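Local coordinates for teichoic acid biosynthesis protein F (PDB 3L7I) that is a teichoic acid biosynthesis protein with a GT-A-type glycosyltransferase family region and a GT-B-clan region built on parallel, Rossmann-like sheets, at residues Y524-R529 with E611-I615; K538-A544 with D576-R582. One frame throughout, in Å; residues are numbered along the deposited sequence.

Contact 1 (Y524-R529 with E611-I615); sequences YLDEIR and ELFLI
Leu525 pairs with Ile615 (CA to CA 6.3 Å) and Ile528 with Glu611 (CA to CA 6.9 Å), where helix 522-531 meets the last turn of helix 609-614; Ile615 is the first residue to leave helical conformation. The polar link is at one end: Tyr524 OH donates to Glu611 OE2 at 2.7 Å, reaching the oxygen on its anti side and 27° out of the carboxylate plane. Ring and carboxylate stand steeply to one another, 79° apart. The other carboxylate oxygen, Glu611 OE1, is hydrogen-bonded to Tyr606 OH, which leaves the group held at both oxygens. With CG anti to its own backbone N (chi1 -180°), Tyr524 swings its ring toward the partner helix, and Ile528 CD1 sits over the centre of one ring face. That same methyl lies 3.7 Å from Glu611 CB, so it touches both partners of the hydrogen bond. Leu614 CD1 comes obliquely to Tyr524 CE2, while its CB meets Leu525 CD2 at 3.8 Å. Farther along, Ile615 CG2 touches both Ile528 CG2 and the aliphatic CG of Arg529, 3.8 Å from the latter. This is helix-to-helix packing on the flank of a Rossmann-like domain: an apolar seam with a tyrosine-glutamate bond at its margin.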
# COMPACT_ATOMS: atom_id res chain seq x y z
N TYR A 524 3.67 -56.22 32.73
CA TYR A 524 3.49 -54.80 32.44
C TYR A 524 3.48 -54.00 33.74
O TYR A 524 4.08 -52.92 33.82
CB TYR A 524 2.18 -54.62 31.67
CG TYR A 524 1.83 -53.20 31.29
CD1 TYR A 524 2.76 -52.36 30.68
CD2 TYR A 524 0.54 -52.72 31.48
CE1 TYR A 524 2.42 -51.06 30.32
CE2 TYR A 524 0.19 -51.44 31.12
CZ TYR A 524 1.13 -50.61 30.54
OH TYR A 524 0.77 -49.34 30.17
N LEU A 525 2.81 -54.52 34.76
CA LEU A 525 2.74 -53.82 36.04
C LEU A 525 4.15 -53.73 36.63
O LEU A 525 4.49 -52.75 37.30
CB LEU A 525 1.76 -54.50 37.01
CG LEU A 525 0.31 -54.52 36.52
CD1 LEU A 525 -0.63 -55.10 37.55
CD2 LEU A 525 -0.13 -53.12 36.14
N ASP A 526 4.97 -54.75 36.36
CA ASP A 526 6.33 -54.79 36.87
C ASP A 526 7.23 -53.76 36.24
O ASP A 526 8.04 -53.14 36.93
CB ASP A 526 6.92 -56.19 36.72
CG ASP A 526 6.46 -57.13 37.82
OD1 ASP A 526 7.07 -58.22 38.00
OD2 ASP A 526 5.48 -56.74 38.51
N GLU A 527 7.12 -53.57 34.93
CA GLU A 527 7.89 -52.52 34.25
C GLU A 527 7.63 -51.20 34.96
O GLU A 527 8.56 -50.55 35.47
CB GLU A 527 7.45 -52.36 32.80
CG GLU A 527 7.96 -53.41 31.83
CD GLU A 527 7.39 -53.21 30.41
OE1 GLU A 527 6.96 -52.06 30.10
OE2 GLU A 527 7.38 -54.19 29.62
N ILE A 528 6.36 -50.81 34.97
CA ILE A 528 5.92 -49.56 35.56
C ILE A 528 6.45 -49.42 36.97
O ILE A 528 6.93 -48.35 37.37
CB ILE A 528 4.39 -49.51 35.59
CG1 ILE A 528 3.84 -49.77 34.19
CG2 ILE A 528 3.92 -48.20 36.16
CD1 ILE A 528 2.32 -49.87 34.13
N ARG A 529 6.40 -50.52 37.72
CA ARG A 529 6.80 -50.47 39.11
C ARG A 529 8.30 -50.30 39.27
O ARG A 529 8.74 -49.45 40.04
CB ARG A 529 6.31 -51.70 39.88
CG ARG A 529 4.84 -51.67 40.21
CD ARG A 529 4.45 -52.91 40.95
NE ARG A 529 5.18 -53.04 42.21
CZ ARG A 529 4.73 -52.60 43.39
NH1 ARG A 529 3.54 -52.00 43.47
NH2 ARG A 529 5.46 -52.77 44.48
N GLU A 611 -1.05 -45.59 33.57
CA GLU A 611 -0.11 -46.51 34.16
C GLU A 611 -0.01 -46.27 35.66
O GLU A 611 0.04 -47.22 36.43
CB GLU A 611 1.26 -46.40 33.48
CG GLU A 611 1.23 -46.81 32.02
CD GLU A 611 2.59 -46.83 31.37
OE1 GLU A 611 3.53 -46.28 31.97
OE2 GLU A 611 2.71 -47.40 30.26
N LEU A 612 -0.01 -45.02 36.08
CA LEU A 612 0.02 -44.76 37.51
C LEU A 612 -1.23 -45.34 38.20
O LEU A 612 -1.15 -45.89 39.32
CB LEU A 612 0.24 -43.28 37.82
CG LEU A 612 1.64 -42.76 37.46
CD1 LEU A 612 1.77 -41.24 37.70
CD2 LEU A 612 2.69 -43.53 38.22
N PHE A 613 -2.39 -45.26 37.55
CA PHE A 613 -3.58 -45.86 38.15
C PHE A 613 -3.41 -47.37 38.29
O PHE A 613 -3.67 -47.93 39.35
CB PHE A 613 -4.87 -45.58 37.36
CG PHE A 613 -5.24 -44.13 37.31
CD1 PHE A 613 -5.04 -43.32 38.41
CD2 PHE A 613 -5.81 -43.60 36.18
CE1 PHE A 613 -5.37 -41.99 38.37
CE2 PHE A 613 -6.15 -42.27 36.14
CZ PHE A 613 -5.94 -41.46 37.23
N LEU A 614 -2.97 -48.00 37.20
CA LEU A 614 -2.85 -49.46 37.15
C LEU A 614 -2.11 -50.02 38.35
O LEU A 614 -2.50 -51.01 38.93
CB LEU A 614 -2.14 -49.90 35.87
CG LEU A 614 -3.01 -50.06 34.63
CD1 LEU A 614 -2.27 -50.86 33.59
CD2 LEU A 614 -4.33 -50.74 34.97
N ILE A 615 -1.03 -49.36 38.75
CA ILE A 615 -0.28 -49.84 39.89
C ILE A 615 -0.75 -49.28 41.24
O ILE A 615 -0.09 -49.48 42.25
CB ILE A 615 1.24 -49.62 39.71
CG1 ILE A 615 1.57 -48.13 39.80
CG2 ILE A 615 1.75 -50.27 38.42
CD1 ILE A 615 3.07 -47.82 39.84

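Contact 2 (K538-A544 with D576-R582); sequences KKVIMYA and DYVILLR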
# COMPACT_ATOMS: atom_id res chain seq x y z
N LYS A 538 5.57 -53.49 49.32
CA LYS A 538 4.73 -52.38 49.73
C LYS A 538 3.59 -52.08 48.74
O LYS A 538 3.77 -52.15 47.53
CB LYS A 538 5.62 -51.15 50.03
CG LYS A 538 6.05 -51.03 51.52
CD LYS A 538 7.58 -50.89 51.76
CE LYS A 538 7.94 -49.98 52.97
NZ LYS A 538 7.71 -48.47 52.69
N LYS A 539 2.42 -51.80 49.29
CA LYS A 539 1.26 -51.42 48.49
C LYS A 539 1.31 -49.93 48.18
O LYS A 539 2.17 -49.20 48.69
CB LYS A 539 -0.04 -51.80 49.21
CG LYS A 539 -0.38 -53.29 49.11
CD LYS A 539 -1.85 -53.59 49.47
CE LYS A 539 -2.10 -53.49 50.99
NZ LYS A 539 -3.54 -53.29 51.33
N VAL A 540 0.41 -49.46 47.33
CA VAL A 540 0.64 -48.17 46.70
C VAL A 540 -0.55 -47.20 46.72
O VAL A 540 -1.57 -47.45 46.07
CB VAL A 540 1.09 -48.37 45.24
CG1 VAL A 540 1.08 -47.05 44.48
CG2 VAL A 540 2.45 -49.02 45.21
N ILE A 541 -0.39 -46.11 47.46
CA ILE A 541 -1.39 -45.03 47.45
C ILE A 541 -0.98 -43.95 46.43
O ILE A 541 0.21 -43.61 46.31
CB ILE A 541 -1.53 -44.40 48.87
CG1 ILE A 541 -2.09 -45.41 49.85
CG2 ILE A 541 -2.45 -43.23 48.86
CD1 ILE A 541 -1.80 -45.05 51.28
N MET A 542 -1.96 -43.45 45.68
CA MET A 542 -1.73 -42.30 44.81
C MET A 542 -2.52 -41.10 45.27
O MET A 542 -3.70 -41.22 45.60
CB MET A 542 -2.09 -42.59 43.36
CG MET A 542 -1.13 -41.91 42.39
SD MET A 542 -1.86 -41.35 40.85
CE MET A 542 -3.37 -42.28 40.87
N TYR A 543 -1.90 -39.93 45.25
CA TYR A 543 -2.55 -38.73 45.75
C TYR A 543 -2.53 -37.67 44.68
O TYR A 543 -1.47 -37.25 44.25
CB TYR A 543 -1.83 -38.24 47.00
CG TYR A 543 -2.41 -37.00 47.60
CD1 TYR A 543 -3.78 -36.79 47.63
CD2 TYR A 543 -1.59 -36.05 48.18
CE1 TYR A 543 -4.31 -35.64 48.20
CE2 TYR A 543 -2.10 -34.92 48.74
CZ TYR A 543 -3.46 -34.71 48.76
OH TYR A 543 -3.94 -33.55 49.35
N ALA A 544 -3.69 -37.21 44.24
CA ALA A 544 -3.68 -36.26 43.13
C ALA A 544 -4.73 -35.17 43.32
O ALA A 544 -5.84 -35.27 42.81
CB ALA A 544 -3.89 -36.98 41.83
N ASP A 576 3.83 -50.30 55.33
CA ASP A 576 2.92 -51.09 54.50
C ASP A 576 2.76 -50.46 53.12
O ASP A 576 2.47 -51.16 52.14
CB ASP A 576 1.54 -51.21 55.18
CG ASP A 576 1.58 -52.03 56.47
OD1 ASP A 576 2.16 -53.14 56.46
OD2 ASP A 576 1.00 -51.57 57.49
N TYR A 577 2.97 -49.15 53.04
CA TYR A 577 2.64 -48.38 51.84
C TYR A 577 3.77 -47.52 51.29
O TYR A 577 4.71 -47.12 51.98
CB TYR A 577 1.47 -47.45 52.11
CG TYR A 577 0.15 -48.14 52.29
CD1 TYR A 577 -0.67 -48.41 51.20
CD2 TYR A 577 -0.29 -48.51 53.56
CE1 TYR A 577 -1.89 -49.04 51.37
CE2 TYR A 577 -1.50 -49.14 53.75
CZ TYR A 577 -2.30 -49.40 52.65
OH TYR A 577 -3.52 -50.03 52.82
N VAL A 578 3.63 -47.20 50.02
CA VAL A 578 4.40 -46.14 49.45
C VAL A 578 3.38 -45.18 48.82
O VAL A 578 2.34 -45.62 48.32
CB VAL A 578 5.39 -46.71 48.46
CG1 VAL A 578 4.85 -46.64 47.04
CG2 VAL A 578 6.69 -46.00 48.60
N ILE A 579 3.61 -43.87 48.89
CA ILE A 579 2.60 -42.94 48.35
C ILE A 579 3.08 -42.13 47.13
O ILE A 579 4.12 -41.46 47.19
CB ILE A 579 2.05 -42.01 49.45
CG1 ILE A 579 0.90 -41.19 48.93
CG2 ILE A 579 3.15 -41.11 50.02
CD1 ILE A 579 0.37 -40.24 50.01
N LEU A 580 2.33 -42.19 46.02
CA LEU A 580 2.71 -41.43 44.82
C LEU A 580 2.05 -40.06 44.81
O LEU A 580 0.82 -39.96 44.83
CB LEU A 580 2.35 -42.19 43.55
CG LEU A 580 2.79 -43.65 43.49
CD1 LEU A 580 2.52 -44.29 42.14
CD2 LEU A 580 4.26 -43.72 43.83
N LEU A 581 2.87 -39.01 44.78
CA LEU A 581 2.34 -37.64 44.78
C LEU A 581 2.29 -37.08 43.35
O LEU A 581 3.33 -36.81 42.73
CB LEU A 581 3.18 -36.72 45.66
CG LEU A 581 3.49 -37.18 47.09
CD1 LEU A 581 4.37 -36.17 47.80
CD2 LEU A 581 2.22 -37.43 47.90
N ARG A 582 1.08 -36.91 42.83
CA ARG A 582 0.89 -36.31 41.52
C ARG A 582 0.37 -34.89 41.64
O ARG A 582 -0.84 -34.68 41.73
CB ARG A 582 -0.06 -37.16 40.68
CG ARG A 582 -0.45 -36.51 39.36
CD ARG A 582 -0.48 -37.50 38.20
NE ARG A 582 0.78 -37.49 37.50
CZ ARG A 582 0.91 -37.27 36.20
NH1 ARG A 582 -0.16 -37.08 35.43
NH2 ARG A 582 2.13 -37.27 35.66
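Strands 539-543 and 577-581 are the two parallel strands of a beta-alpha-beta unit, joined through helix 566-573 and adjacent in a six-stranded Rossmann-like sheet. Their short axes are 4.5 Å apart at closest approach and diverge by 25°, the twist of neighbouring strands. Lys539, Ile541 and Tyr543 turn both backbone N and O toward the second strand. Lys539 N donates to Asp576 O (2.9 Å) and Lys539 O accepts from Val578 N; Ile541 bridges Val578 O and Leu580 N in the same way, and Tyr543 N finds Leu580 O at 2.8 Å. The run finishes with Arg582 N on Tyr543 O. On the face carrying Ile541 and Tyr577, CD1 of Ile541 lies over the phenol ring in a CH-pi contact, 4.0 Å from the Tyr577 centroid and 28° off the normal. Ile541 puts CG1 beside its backbone N (chi1 -65°), which sends CD1 toward that ring, while its CG2 branch touches Ile579 CG1 at 3.9 Å. Tyr543 CD2 meets Leu581 CD2 at the ring edge. On the other face Val540 CG2 lies alongside Val578 CG1 (3.8 Å), and Met542 CG rests on Leu580 CB. Lys538 NZ bonds Gly574 O, with a weak second bond to Tyr577 O. Strand 618-621 takes the far edge of 539-543 and strand 600-602 that of 577-581, while helix 609-614 lies over the face that bears Val540 and Met542.

In the fold
Contact 2 is a buried strand pair in the sheet, held by regular backbone hydrogen bonds with apolar side chains on both faces. Contact 1, in the same domain, is only partly buried; it relies on side chains, with no backbone bond between its segments. The two meet directly through helix 609-614, whose Phe613 packs on Met542 while Leu612 reaches Leu580, so one side of this helix faces the sheet and another faces helix 522-531. Helix 522-531 also leads along the chain into strand 539-543, and Arg529 lies against Val540. In sequence, contact 2 falls inside the loop that contact 1 closes.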